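Local coordinates for protein alpha-glucosidase (Pseudoalteromonas sp. K8, PDB 5HQA) that hydrolyses alpha-glucosidic bonds as a calcium-containing, chloride-activated member of glycoside hydrolase family 97, bound here to the inhibitor acarbose, at residues P21-S26 and T130-N135; T170-K175 and G203-D208; F495-N500 and T506-T511; F544-D549 and H614-G619. All blocks are in the same frame, centred on the assembly; numbering follows the deposited sequence.

Along the chain the four contacts follow one another, each closing before the next opens. Contacts 1 and 2 belong to the N-terminal domain, with centres about 11 Å apart, and join through neighbouring strands 122-134 and 204-209, where Phe-132 N meets Phe-205 O at 2.7 Å, a probable hydrogen bond. Contact 3 lies in a long loop of the TIM-barrel-like catalytic domain. Contact 4 sets helix 541-549 of that domain on strand 611-618 of the C-terminal domain; its centre is about 19 Å from that of contact 3, and Phe-495 packs on Phe-544 and Ile-547 between them. Contact 1 lies on the opposite side of the chain's centre from contacts 3 and 4.

Contact 1: P21-S26 and T130-N135; sequences PSYSIS and TEFAVN
Tyr-23 reaches across to strand 122-134 with its phenol oxygen, and OH donates a 2.8 Å hydrogen bond to the backbone O of Glu-131. The hydroxyl lies in the carbonyl plane, with a C=O...donor angle of 146°, and the carbonyl oxygen in turn sits at the edge of the tyrosine ring, near its plane. Beyond the oxygen comes the ring of Phe-132, whose CD2 is 3.2 Å from Tyr-23 OH; that approach is slanting to the phenylalanine plane, and the touch is confined to one side of the ring. A chi1 of 74° sets Tyr-23 CG between its own backbone N and carbonyl carbon, and from there the long ring spans the distance to the other strand. Further out, Phe-110 meets the tyrosine ring, and Ile-231 of strand 224-234 packs on both Tyr-23 and Phe-132. Strands 22-27 and 122-134 are not paired directly: strand 30-42 runs between them in the sheet, so the tyrosine bridges over it, touching Ile-33, Ser-36 and Leu-38. In a mostly apolar layer between two sheets, the buried phenol thus satisfies its polar end on a main-chain carbonyl, and the bond ties the sheet crosswise through a side chain.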
loop_
_atom_site.group_PDB
_atom_site.type_symbol
_atom_site.label_atom_id
_atom_site.label_comp_id
_atom_site.label_asym_id
_atom_site.label_seq_id
_atom_site.Cartn_x
_atom_site.Cartn_y
_atom_site.Cartn_z
ATOM N N PRO A 21 10.549 21.706 -22.634
ATOM C CA PRO A 21 11.476 20.764 -22.007
ATOM C C PRO A 21 10.896 19.353 -22.049
ATOM O O PRO A 21 9.681 19.162 -22.011
ATOM C CB PRO A 21 11.566 21.283 -20.572
ATOM C CG PRO A 21 11.374 22.759 -20.718
ATOM C CD PRO A 21 10.489 22.990 -21.912
ATOM N N SER A 22 11.769 18.356 -22.137
ATOM C CA SER A 22 11.287 16.987 -22.237
ATOM C C SER A 22 12.378 16.043 -21.758
ATOM O O SER A 22 13.543 16.428 -21.619
ATOM C CB SER A 22 10.862 16.652 -23.680
ATOM O OG SER A 22 11.979 16.725 -24.558
ATOM N N TYR A 23 11.986 14.796 -21.498
ATOM C CA TYR A 23 12.946 13.764 -21.139
ATOM C C TYR A 23 12.579 12.482 -21.878
ATOM O O TYR A 23 11.444 12.297 -22.322
ATOM C CB TYR A 23 12.991 13.524 -19.613
ATOM C CG TYR A 23 11.787 12.768 -19.115
ATOM C CD1 TYR A 23 10.577 13.419 -18.896
ATOM C CD2 TYR A 23 11.848 11.397 -18.902
ATOM C CE1 TYR A 23 9.456 12.719 -18.468
ATOM C CE2 TYR A 23 10.738 10.692 -18.477
ATOM C CZ TYR A 23 9.549 11.356 -18.260
ATOM O OH TYR A 23 8.453 10.645 -17.842
ATOM N N SER A 24 13.570 11.606 -22.025
ATOM C CA SER A 24 13.366 10.261 -22.546
ATOM C C SER A 24 14.275 9.311 -21.778
ATOM O O SER A 24 15.236 9.735 -21.133
ATOM C CB SER A 24 13.643 10.180 -24.058
ATOM O OG SER A 24 15.010 10.443 -24.325
ATOM N N ILE A 25 13.959 8.020 -21.826
ATOM C CA ILE A 25 14.689 7.032 -21.038
ATOM C C ILE A 25 14.951 5.806 -21.895
ATOM O O ILE A 25 14.039 5.300 -22.559
ATOM C CB ILE A 25 13.916 6.621 -19.769
ATOM C CG1 ILE A 25 13.567 7.851 -18.916
ATOM C CG2 ILE A 25 14.719 5.582 -18.964
ATOM C CD1 ILE A 25 12.762 7.512 -17.687
ATOM N N SER A 26 16.184 5.318 -21.871
ATOM C CA SER A 26 16.517 4.031 -22.462
ATOM C C SER A 26 16.908 3.036 -21.376
ATOM O O SER A 26 17.395 3.408 -20.303
ATOM C CB SER A 26 17.656 4.158 -23.473
ATOM O OG SER A 26 18.861 4.508 -22.820
ATOM N N THR A 130 3.622 17.050 -17.239
ATOM C CA THR A 130 4.436 15.841 -17.197
ATOM C C THR A 130 3.808 14.705 -17.990
ATOM O O THR A 130 2.640 14.362 -17.787
ATOM C CB THR A 130 4.594 15.399 -15.746
ATOM O OG1 THR A 130 5.083 16.498 -14.979
ATOM C CG2 THR A 130 5.551 14.185 -15.642
ATOM N N GLU A 131 4.603 14.096 -18.865
ATOM C CA GLU A 131 4.169 12.930 -19.617
ATOM C C GLU A 131 5.077 11.742 -19.327
ATOM O O GLU A 131 6.205 11.888 -18.838
ATOM C CB GLU A 131 4.156 13.202 -21.134
ATOM C CG GLU A 131 3.141 14.256 -21.583
ATOM C CD GLU A 131 3.378 14.715 -23.019
ATOM O OE1 GLU A 131 4.479 14.439 -23.575
ATOM O OE2 GLU A 131 2.472 15.364 -23.596
ATOM N N PHE A 132 4.549 10.558 -19.641
ATOM C CA PHE A 132 5.290 9.297 -19.689
ATOM C C PHE A 132 4.917 8.691 -21.040
ATOM O O PHE A 132 3.894 8.010 -21.155
ATOM C CB PHE A 132 4.910 8.378 -18.519
ATOM C CG PHE A 132 4.981 9.054 -17.169
ATOM C CD1 PHE A 132 3.913 9.795 -16.693
ATOM C CD2 PHE A 132 6.123 8.953 -16.384
ATOM C CE1 PHE A 132 3.980 10.419 -15.456
ATOM C CE2 PHE A 132 6.195 9.569 -15.152
ATOM C CZ PHE A 132 5.122 10.308 -14.687
ATOM N N ALA A 133 5.704 8.975 -22.076
ATOM C CA ALA A 133 5.396 8.503 -23.424
ATOM C C ALA A 133 6.047 7.136 -23.620
ATOM O O ALA A 133 7.268 7.036 -23.795
ATOM C CB ALA A 133 5.868 9.501 -24.480
ATOM N N VAL A 134 5.235 6.087 -23.602
ATOM C CA VAL A 134 5.757 4.727 -23.677
ATOM C C VAL A 134 6.068 4.375 -25.126
ATOM O O VAL A 134 5.207 4.498 -26.012
ATOM C CB VAL A 134 4.761 3.729 -23.072
ATOM C CG1 VAL A 134 5.309 2.308 -23.186
ATOM C CG2 VAL A 134 4.490 4.087 -21.629
ATOM N N ASN A 135 7.292 3.917 -25.363
ATOM C CA ASN A 135 7.702 3.493 -26.692
ATOM C C ASN A 135 7.081 2.138 -27.027
ATOM O O ASN A 135 6.985 1.258 -26.166
ATOM C CB ASN A 135 9.224 3.410 -26.756
ATOM C CG ASN A 135 9.729 3.285 -28.166
ATOM O OD1 ASN A 135 9.073 3.723 -29.113
ATOM N ND2 ASN A 135 10.890 2.683 -28.324
#

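Contact 2: T170-K175 and G203-D208; sequences TPFTFK and GVFQAD
Phe-172 and Phe-205 meet ring against ring, with their side chains crossing at about a right angle. The planes are inclined at 55° and the centroids lie 5.0 Å apart, an oblique pairing. From the side of strand 172-175, Phe-172 brings CE2 over one face of the Phe-205 ring, with CZ just beyond its rim. CE2 stands 3.7 Å above that plane, displaced toward the rim, and approaches Phe-205 CZ most closely, also at 3.7 Å. The first torsions differ: Phe-172 extends CG away from its backbone N (chi1 174°), whereas Phe-205 turns CG away from its carbonyl carbon (chi1 -67°), and the two rings bridge backbones whose nearest CA atoms, those of Phe-172 and Phe-205, are 10.5 Å apart. A leucine in place of Phe-205 would probably lose the flat face on which Phe-172 rests and open a gap between the strands. Leu-162 touches both rings, Leu-197 of strand 195-199 packs on Phe-172, and Val-134 of strand 122-134 lies against Phe-205. The pair therefore belongs to the filling between two antiparallel sheets, one holding strand 172-175 beside 181-187 and 141-144, the other holding strand 204-209 between 195-199 and 122-134.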
loop_
_atom_site.group_PDB
_atom_site.type_symbol
_atom_site.label_atom_id
_atom_site.label_comp_id
_atom_site.label_asym_id
_atom_site.label_seq_id
_atom_site.Cartn_x
_atom_site.Cartn_y
_atom_site.Cartn_z
ATOM N N THR A 170 -2.133 4.875 -9.982
ATOM C CA THR A 170 -0.789 4.326 -9.839
ATOM C C THR A 170 -0.687 3.605 -8.494
ATOM O O THR A 170 -1.442 3.920 -7.572
ATOM C CB THR A 170 0.292 5.432 -9.942
ATOM O OG1 THR A 170 0.362 6.173 -8.712
ATOM C CG2 THR A 170 -0.008 6.385 -11.109
ATOM N N PRO A 171 0.246 2.644 -8.352
ATOM C CA PRO A 171 1.278 2.166 -9.289
ATOM C C PRO A 171 0.668 1.569 -10.546
ATOM O O PRO A 171 -0.238 0.726 -10.477
ATOM C CB PRO A 171 2.023 1.093 -8.481
ATOM C CG PRO A 171 1.749 1.450 -7.056
ATOM C CD PRO A 171 0.343 1.954 -7.054
ATOM N N PHE A 172 1.139 2.040 -11.689
ATOM C CA PHE A 172 0.629 1.627 -12.991
ATOM C C PHE A 172 1.717 0.783 -13.639
ATOM O O PHE A 172 2.768 1.313 -14.021
ATOM C CB PHE A 172 0.286 2.849 -13.838
ATOM C CG PHE A 172 -0.119 2.519 -15.244
ATOM C CD1 PHE A 172 -1.140 1.606 -15.490
ATOM C CD2 PHE A 172 0.494 3.146 -16.322
ATOM C CE1 PHE A 172 -1.532 1.314 -16.798
ATOM C CE2 PHE A 172 0.109 2.857 -17.633
ATOM C CZ PHE A 172 -0.908 1.942 -17.867
ATOM N N THR A 173 1.469 -0.524 -13.752
ATOM C CA THR A 173 2.479 -1.504 -14.137
ATOM C C THR A 173 2.164 -2.109 -15.498
ATOM O O THR A 173 1.019 -2.475 -15.779
ATOM C CB THR A 173 2.558 -2.609 -13.080
ATOM O OG1 THR A 173 2.940 -2.019 -11.834
ATOM C CG2 THR A 173 3.573 -3.682 -13.473
ATOM N N PHE A 174 3.187 -2.234 -16.338
ATOM C CA PHE A 174 3.004 -2.829 -17.651
ATOM C C PHE A 174 4.330 -3.435 -18.099
ATOM O O PHE A 174 5.371 -3.243 -17.464
ATOM C CB PHE A 174 2.476 -1.785 -18.653
ATOM C CG PHE A 174 3.372 -0.576 -18.799
ATOM C CD1 PHE A 174 3.231 0.517 -17.947
ATOM C CD2 PHE A 174 4.346 -0.536 -19.786
ATOM C CE1 PHE A 174 4.056 1.628 -18.085
ATOM C CE2 PHE A 174 5.171 0.565 -19.925
ATOM C CZ PHE A 174 5.025 1.642 -19.078
ATOM N N LYS A 175 4.287 -4.198 -19.190
ATOM C CA LYS A 175 5.509 -4.714 -19.790
ATOM C C LYS A 175 5.486 -4.422 -21.282
ATOM O O LYS A 175 4.421 -4.377 -21.903
ATOM C CB LYS A 175 5.689 -6.224 -19.557
ATOM C CG LYS A 175 4.651 -7.084 -20.232
ATOM C CD LYS A 175 5.008 -8.567 -20.121
ATOM C CE LYS A 175 3.948 -9.422 -20.803
ATOM N NZ LYS A 175 4.236 -10.883 -20.691
ATOM N N GLY A 203 -0.181 5.784 -26.144
ATOM C CA GLY A 203 1.021 5.567 -25.361
ATOM C C GLY A 203 1.522 6.763 -24.574
ATOM O O GLY A 203 2.482 6.616 -23.800
ATOM N N VAL A 204 0.919 7.939 -24.728
ATOM C CA VAL A 204 1.391 9.148 -24.058
ATOM C C VAL A 204 0.535 9.343 -22.811
ATOM O O VAL A 204 -0.591 9.852 -22.887
ATOM C CB VAL A 204 1.331 10.374 -24.973
ATOM C CG1 VAL A 204 1.890 11.592 -24.237
ATOM C CG2 VAL A 204 2.086 10.116 -26.273
ATOM N N PHE A 205 1.064 8.963 -21.650
ATOM C CA PHE A 205 0.330 9.121 -20.400
ATOM C C PHE A 205 0.667 10.473 -19.783
ATOM O O PHE A 205 1.824 10.734 -19.432
ATOM C CB PHE A 205 0.645 7.968 -19.453
ATOM C CG PHE A 205 0.118 6.661 -19.945
ATOM C CD1 PHE A 205 0.875 5.871 -20.803
ATOM C CD2 PHE A 205 -1.167 6.250 -19.613
ATOM C CE1 PHE A 205 0.372 4.666 -21.289
ATOM C CE2 PHE A 205 -1.682 5.050 -20.093
ATOM C CZ PHE A 205 -0.913 4.255 -20.936
ATOM N N GLN A 206 -0.336 11.339 -19.671
ATOM C CA GLN A 206 -0.140 12.671 -19.120
ATOM C C GLN A 206 -0.584 12.696 -17.664
ATOM O O GLN A 206 -1.600 12.089 -17.309
ATOM C CB GLN A 206 -0.927 13.701 -19.930
ATOM C CG GLN A 206 -0.618 15.154 -19.614
ATOM C CD GLN A 206 -1.533 16.075 -20.406
ATOM O OE1 GLN A 206 -2.756 15.918 -20.376
ATOM N NE2 GLN A 206 -0.954 17.017 -21.130
ATOM N N ALA A 207 0.197 13.376 -16.820
ATOM C CA ALA A 207 -0.211 13.602 -15.438
ATOM C C ALA A 207 -1.571 14.285 -15.403
ATOM O O ALA A 207 -1.811 15.270 -16.112
ATOM C CB ALA A 207 0.826 14.457 -14.703
ATOM N N ASP A 208 -2.469 13.743 -14.588
ATOM C CA ASP A 208 -3.830 14.252 -14.444
ATOM C C ASP A 208 -4.045 14.426 -12.941
ATOM O O ASP A 208 -4.303 13.450 -12.233
ATOM C CB ASP A 208 -4.821 13.273 -15.077
ATOM C CG ASP A 208 -6.245 13.803 -15.113
ATOM O OD1 ASP A 208 -6.663 14.486 -14.151
ATOM O OD2 ASP A 208 -6.960 13.511 -16.103
#

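Contact 3: F495-N500 and T506-T511; sequences FDLSFN and TNRPQT
Leu-497 and Pro-509 make the tightly packed end of this loop-to-loop contact. One methyl of the leucine, CD2, lies against the proline ring, 3.6 Å from CG and nearly as close to CB, while the other, CD1, points to the backbone O of Thr-511. An Asx turn, in which Ser-498 N bonds to Asp-496 OD1, bends the chain around Leu-497. Leu-497 also offers its carbonyl to the aliphatic part of Arg-508, with O 3.5 Å from CB. The arginine chain is bent at chi3 (-69°), which curls the guanidinium back onto its own segment: NE gives a 2.9 Å hydrogen bond to Pro-509 O, entering from above the carbonyl plane, and NH2 adds a weak one to the same oxygen. Its strongest outside partner is the backbone O of Trp-624, reached by NH2. Phe-499 spans the middle, with CE2 3.6 Å from Asn-507 O and CE1 a looser 4.2 Å from Pro-509 CD.

Toward solvent the packing gives way to polar contact. The exposed Asn-500 sends ND2 to Asn-507 O in a nearly straight hydrogen bond of 2.8 Å (168° at the hydrogen), which falls on a carbonyl lone pair and in the amide plane of Asn-500. Beside it, the methyl CG2 of Thr-506 sits 3.2 Å from Asn-500 O.

Both arms belong to the loop joining helix 482-485 to helix 513-522; the side chain of Asn-507 is about 6 Å from a bound glucose unit, while Pro-509 packs on Gln-516 of helix 513-522.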
loop_
_atom_site.group_PDB
_atom_site.type_symbol
_atom_site.label_atom_id
_atom_site.label_comp_id
_atom_site.label_asym_id
_atom_site.label_seq_id
_atom_site.Cartn_x
_atom_site.Cartn_y
_atom_site.Cartn_z
ATOM N N PHE A 495 -10.218 -18.987 7.544
ATOM C CA PHE A 495 -10.168 -20.440 7.645
ATOM C C PHE A 495 -11.486 -21.109 7.307
ATOM O O PHE A 495 -11.478 -22.226 6.785
ATOM C CB PHE A 495 -9.766 -20.877 9.060
ATOM C CG PHE A 495 -8.278 -20.962 9.269
ATOM C CD1 PHE A 495 -7.408 -20.270 8.449
ATOM C CD2 PHE A 495 -7.754 -21.748 10.286
ATOM C CE1 PHE A 495 -6.029 -20.348 8.650
ATOM C CE2 PHE A 495 -6.384 -21.841 10.487
ATOM C CZ PHE A 495 -5.518 -21.142 9.670
ATOM N N ASP A 496 -12.614 -20.487 7.633
ATOM C CA ASP A 496 -13.908 -20.995 7.186
ATOM C C ASP A 496 -14.228 -20.296 5.868
ATOM O O ASP A 496 -14.643 -19.130 5.844
ATOM C CB ASP A 496 -14.997 -20.771 8.227
ATOM C CG ASP A 496 -16.381 -21.185 7.714
ATOM O OD1 ASP A 496 -16.442 -21.926 6.701
ATOM O OD2 ASP A 496 -17.401 -20.773 8.315
ATOM N N LEU A 497 -14.018 -21.012 4.767
ATOM C CA LEU A 497 -14.296 -20.514 3.431
ATOM C C LEU A 497 -15.692 -20.880 2.956
ATOM O O LEU A 497 -16.023 -20.615 1.795
ATOM C CB LEU A 497 -13.264 -21.069 2.446
ATOM C CG LEU A 497 -11.808 -20.819 2.811
ATOM C CD1 LEU A 497 -10.924 -21.744 2.005
ATOM C CD2 LEU A 497 -11.445 -19.372 2.527
ATOM N N SER A 498 -16.513 -21.480 3.823
ATOM C CA SER A 498 -17.755 -22.133 3.423
ATOM C C SER A 498 -19.011 -21.418 3.906
ATOM O O SER A 498 -20.104 -21.962 3.738
ATOM C CB SER A 498 -17.784 -23.576 3.942
ATOM O OG SER A 498 -16.673 -24.326 3.483
ATOM N N PHE A 499 -18.891 -20.224 4.493
ATOM C CA PHE A 499 -20.035 -19.586 5.148
ATOM C C PHE A 499 -21.155 -19.238 4.173
ATOM O O PHE A 499 -22.306 -19.074 4.600
ATOM C CB PHE A 499 -19.581 -18.324 5.899
ATOM C CG PHE A 499 -18.739 -17.390 5.066
ATOM C CD1 PHE A 499 -17.361 -17.550 5.000
ATOM C CD2 PHE A 499 -19.325 -16.359 4.349
ATOM C CE1 PHE A 499 -16.577 -16.702 4.215
ATOM C CE2 PHE A 499 -18.548 -15.504 3.568
ATOM C CZ PHE A 499 -17.168 -15.677 3.505
ATOM N N ASN A 500 -20.850 -19.113 2.883
ATOM C CA ASN A 500 -21.857 -18.890 1.855
ATOM C C ASN A 500 -21.990 -20.082 0.917
ATOM O O ASN A 500 -22.624 -19.965 -0.139
ATOM C CB ASN A 500 -21.524 -17.630 1.049
ATOM C CG ASN A 500 -21.956 -16.351 1.746
ATOM O OD1 ASN A 500 -22.975 -16.320 2.445
ATOM N ND2 ASN A 500 -21.196 -15.278 1.541
ATOM N N THR A 506 -20.262 -18.284 -5.314
ATOM C CA THR A 506 -20.679 -17.714 -4.043
ATOM C C THR A 506 -19.676 -16.654 -3.621
ATOM O O THR A 506 -18.543 -16.614 -4.113
ATOM C CB THR A 506 -20.772 -18.790 -2.955
ATOM O OG1 THR A 506 -19.555 -19.541 -2.952
ATOM C CG2 THR A 506 -21.918 -19.741 -3.237
ATOM N N ASN A 507 -20.097 -15.796 -2.690
ATOM C CA ASN A 507 -19.187 -14.815 -2.102
ATOM C C ASN A 507 -18.344 -15.506 -1.037
ATOM O O ASN A 507 -18.844 -15.843 0.041
ATOM C CB ASN A 507 -19.953 -13.632 -1.514
ATOM C CG ASN A 507 -20.411 -12.639 -2.581
ATOM O OD1 ASN A 507 -19.665 -12.302 -3.520
ATOM N ND2 ASN A 507 -21.644 -12.156 -2.433
ATOM N N ARG A 508 -17.068 -15.715 -1.342
ATOM C CA ARG A 508 -16.103 -16.370 -0.471
ATOM C C ARG A 508 -14.724 -16.050 -1.013
ATOM O O ARG A 508 -14.602 -15.668 -2.183
ATOM C CB ARG A 508 -16.316 -17.891 -0.451
ATOM C CG ARG A 508 -16.474 -18.452 -1.859
ATOM C CD ARG A 508 -16.149 -19.940 -1.970
ATOM N NE ARG A 508 -14.730 -20.230 -1.779
ATOM C CZ ARG A 508 -14.126 -21.328 -2.231
ATOM N NH1 ARG A 508 -14.812 -22.232 -2.931
ATOM N NH2 ARG A 508 -12.834 -21.520 -1.991
ATOM N N PRO A 509 -13.668 -16.192 -0.207
ATOM C CA PRO A 509 -12.321 -16.164 -0.799
ATOM C C PRO A 509 -12.205 -17.313 -1.784
ATOM O O PRO A 509 -12.479 -18.469 -1.452
ATOM C CB PRO A 509 -11.381 -16.333 0.406
ATOM C CG PRO A 509 -12.220 -15.928 1.607
ATOM C CD PRO A 509 -13.617 -16.385 1.255
ATOM N N GLN A 510 -11.852 -16.979 -3.020
ATOM C CA GLN A 510 -11.728 -17.989 -4.068
ATOM C C GLN A 510 -10.298 -18.526 -4.081
ATOM O O GLN A 510 -9.524 -18.325 -5.015
ATOM C CB GLN A 510 -12.145 -17.401 -5.409
ATOM C CG GLN A 510 -13.613 -16.999 -5.397
ATOM C CD GLN A 510 -14.142 -16.647 -6.770
ATOM O OE1 GLN A 510 -13.423 -16.084 -7.604
ATOM N NE2 GLN A 510 -15.406 -16.987 -7.018
ATOM N N THR A 511 -9.946 -19.172 -2.968
ATOM C CA THR A 511 -8.592 -19.654 -2.715
ATOM C C THR A 511 -8.673 -20.967 -1.950
ATOM O O THR A 511 -9.735 -21.361 -1.458
ATOM C CB THR A 511 -7.742 -18.662 -1.896
ATOM O OG1 THR A 511 -8.034 -18.811 -0.500
ATOM C CG2 THR A 511 -7.984 -17.207 -2.311
#

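Contact 4: F544-D549 and H614-G619; sequences FQFIQD and HIYKDG
Helix 541-549 lies over strand 611-618, their closest approach being at Phe-546 and Tyr-616, whose CA atoms are 8.0 Å apart; both residues direct their CB atoms at the opposite segment. Phe-546 CB sits over the centre of the tyrosine ring in a CH-pi contact, 3.8 Å from the centroid and 13° off the normal. With CG anti to the backbone N (chi1 -177°), the phenylalanine ring continues past the tyrosine and turns its edge toward the same ring: an offset edge-to-face pair with planes at 61° and CD1 3.6 Å from Tyr-616 CE1. At the far end of the tyrosine, OH lies 3.8 Å from Gln-545 CB. The glutamine chain then bends at chi2, and its NE2 donates to Asp-549 OD1 at 2.8 Å, one turn further along the helix.

A water lying in the plane of the Tyr-616 ring connects the polar ends, hydrogen-bonded to Tyr-616 OH at 2.7 Å and donating to Asp-549 OD2, also at 2.7 Å. A leucine replacing Tyr-616 would probably cost Phe-546 its aromatic platform and leave this water without its phenol partner. Asp-549 OD2 also forms a salt bridge with Arg-657 of strand 653-660, outside the two segments. Aromatic packing and a bridging water thus join the catalytic and C-terminal domains at this seam, and the aspartate, with a guanidinium nearby, is likely to stay ionised.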
loop_
_atom_site.group_PDB
_atom_site.type_symbol
_atom_site.label_atom_id
_atom_site.label_comp_id
_atom_site.label_asym_id
_atom_site.label_seq_id
_atom_site.Cartn_x
_atom_site.Cartn_y
_atom_site.Cartn_z
ATOM N N PHE A 544 -3.448 -23.247 12.048
ATOM C CA PHE A 544 -3.357 -21.997 12.796
ATOM C C PHE A 544 -1.954 -21.769 13.342
ATOM O O PHE A 544 -1.556 -20.618 13.567
ATOM C CB PHE A 544 -4.384 -22.017 13.934
ATOM C CG PHE A 544 -4.581 -20.682 14.611
ATOM C CD1 PHE A 544 -4.714 -19.521 13.867
ATOM C CD2 PHE A 544 -4.676 -20.604 15.997
ATOM C CE1 PHE A 544 -4.918 -18.303 14.490
ATOM C CE2 PHE A 544 -4.878 -19.388 16.631
ATOM C CZ PHE A 544 -4.992 -18.237 15.874
ATOM N N GLN A 545 -1.188 -22.846 13.551
ATOM C CA GLN A 545 0.164 -22.702 14.088
ATOM C C GLN A 545 1.036 -21.814 13.203
ATOM O O GLN A 545 1.886 -21.073 13.717
ATOM C CB GLN A 545 0.812 -24.077 14.268
ATOM C CG GLN A 545 2.137 -24.031 15.023
ATOM C CD GLN A 545 1.968 -23.571 16.461
ATOM O OE1 GLN A 545 1.220 -24.171 17.240
ATOM N NE2 GLN A 545 2.657 -22.494 16.819
ATOM N N PHE A 546 0.842 -21.848 11.879
ATOM C CA PHE A 546 1.651 -20.972 11.039
ATOM C C PHE A 546 1.369 -19.506 11.338
ATOM O O PHE A 546 2.295 -18.689 11.400
ATOM C CB PHE A 546 1.427 -21.232 9.553
ATOM C CG PHE A 546 2.318 -20.388 8.692
ATOM C CD1 PHE A 546 3.663 -20.719 8.544
ATOM C CD2 PHE A 546 1.841 -19.230 8.087
ATOM C CE1 PHE A 546 4.515 -19.922 7.775
ATOM C CE2 PHE A 546 2.682 -18.431 7.320
ATOM C CZ PHE A 546 4.023 -18.779 7.168
ATOM N N ILE A 547 0.095 -19.149 11.509
ATOM C CA ILE A 547 -0.251 -17.766 11.817
ATOM C C ILE A 547 0.307 -17.371 13.178
ATOM O O ILE A 547 0.781 -16.245 13.369
ATOM C CB ILE A 547 -1.777 -17.572 11.749
ATOM C CG1 ILE A 547 -2.285 -17.909 10.348
ATOM C CG2 ILE A 547 -2.153 -16.143 12.125
ATOM C CD1 ILE A 547 -3.801 -17.719 10.170
ATOM N N GLN A 548 0.267 -18.291 14.145
ATOM C CA GLN A 548 0.859 -18.005 15.445
ATOM C C GLN A 548 2.357 -17.785 15.339
ATOM O O GLN A 548 2.918 -16.975 16.084
ATOM C CB GLN A 548 0.581 -19.144 16.415
ATOM C CG GLN A 548 -0.871 -19.279 16.814
ATOM C CD GLN A 548 -1.073 -20.475 17.707
ATOM O OE1 GLN A 548 -1.331 -21.576 17.230
ATOM N NE2 GLN A 548 -0.918 -20.278 19.009
ATOM N N ASP A 549 3.023 -18.503 14.430
ATOM C CA ASP A 549 4.478 -18.429 14.348
ATOM C C ASP A 549 4.962 -17.218 13.555
ATOM O O ASP A 549 6.029 -16.672 13.860
ATOM C CB ASP A 549 5.053 -19.693 13.700
ATOM C CG ASP A 549 5.019 -20.912 14.613
ATOM O OD1 ASP A 549 4.673 -20.795 15.816
ATOM O OD2 ASP A 549 5.371 -22.002 14.109
ATOM N N HIS A 614 9.123 -26.125 7.948
ATOM C CA HIS A 614 7.774 -26.501 8.357
ATOM C C HIS A 614 6.889 -26.045 7.204
ATOM O O HIS A 614 6.644 -24.848 7.037
ATOM C CB HIS A 614 7.412 -25.850 9.688
ATOM C CG HIS A 614 6.344 -26.571 10.445
ATOM N ND1 HIS A 614 5.931 -26.185 11.703
ATOM C CD2 HIS A 614 5.597 -27.655 10.122
ATOM C CE1 HIS A 614 4.974 -26.998 12.122
ATOM N NE2 HIS A 614 4.754 -27.899 11.182
ATOM N N ILE A 615 6.473 -26.990 6.367
ATOM C CA ILE A 615 5.888 -26.693 5.062
ATOM C C ILE A 615 4.380 -26.878 5.150
ATOM O O ILE A 615 3.907 -27.962 5.501
ATOM C CB ILE A 615 6.480 -27.598 3.970
ATOM C CG1 ILE A 615 7.991 -27.389 3.848
ATOM C CG2 ILE A 615 5.778 -27.368 2.642
ATOM C CD1 ILE A 615 8.684 -28.485 3.073
ATOM N N TYR A 616 3.624 -25.826 4.835
ATOM C CA TYR A 616 2.165 -25.871 4.789
ATOM C C TYR A 616 1.772 -25.701 3.329
ATOM O O TYR A 616 1.951 -24.618 2.762
ATOM C CB TYR A 616 1.543 -24.767 5.647
ATOM C CG TYR A 616 1.921 -24.777 7.118
ATOM C CD1 TYR A 616 3.182 -24.347 7.542
ATOM C CD2 TYR A 616 1.006 -25.183 8.087
ATOM C CE1 TYR A 616 3.523 -24.348 8.892
ATOM C CE2 TYR A 616 1.334 -25.185 9.435
ATOM C CZ TYR A 616 2.592 -24.769 9.833
ATOM O OH TYR A 616 2.909 -24.771 11.172
ATOM N N LYS A 617 1.246 -26.757 2.712
ATOM C CA LYS A 617 1.012 -26.725 1.276
ATOM C C LYS A 617 -0.326 -27.367 0.943
ATOM O O LYS A 617 -0.936 -28.066 1.763
ATOM C CB LYS A 617 2.131 -27.440 0.513
ATOM C CG LYS A 617 2.349 -28.879 0.971
ATOM C CD LYS A 617 3.377 -29.573 0.096
ATOM C CE LYS A 617 4.029 -30.727 0.823
ATOM N NZ LYS A 617 4.825 -31.580 -0.102
ATOM N N ASP A 618 -0.769 -27.117 -0.288
ATOM C CA ASP A 618 -1.989 -27.727 -0.792
ATOM C C ASP A 618 -1.867 -29.238 -0.769
ATOM O O ASP A 618 -0.842 -29.796 -1.175
ATOM C CB ASP A 618 -2.265 -27.256 -2.218
ATOM C CG ASP A 618 -2.596 -25.778 -2.288
ATOM O OD1 ASP A 618 -1.956 -25.050 -3.081
ATOM O OD2 ASP A 618 -3.499 -25.345 -1.542
ATOM N N GLY A 619 -2.916 -29.900 -0.293
ATOM C CA GLY A 619 -2.975 -31.339 -0.402
ATOM C C GLY A 619 -2.993 -31.804 -1.844
ATOM O O GLY A 619 -3.266 -31.049 -2.778
HETATM O O HOH W 1 5.152 -23.424 11.782
#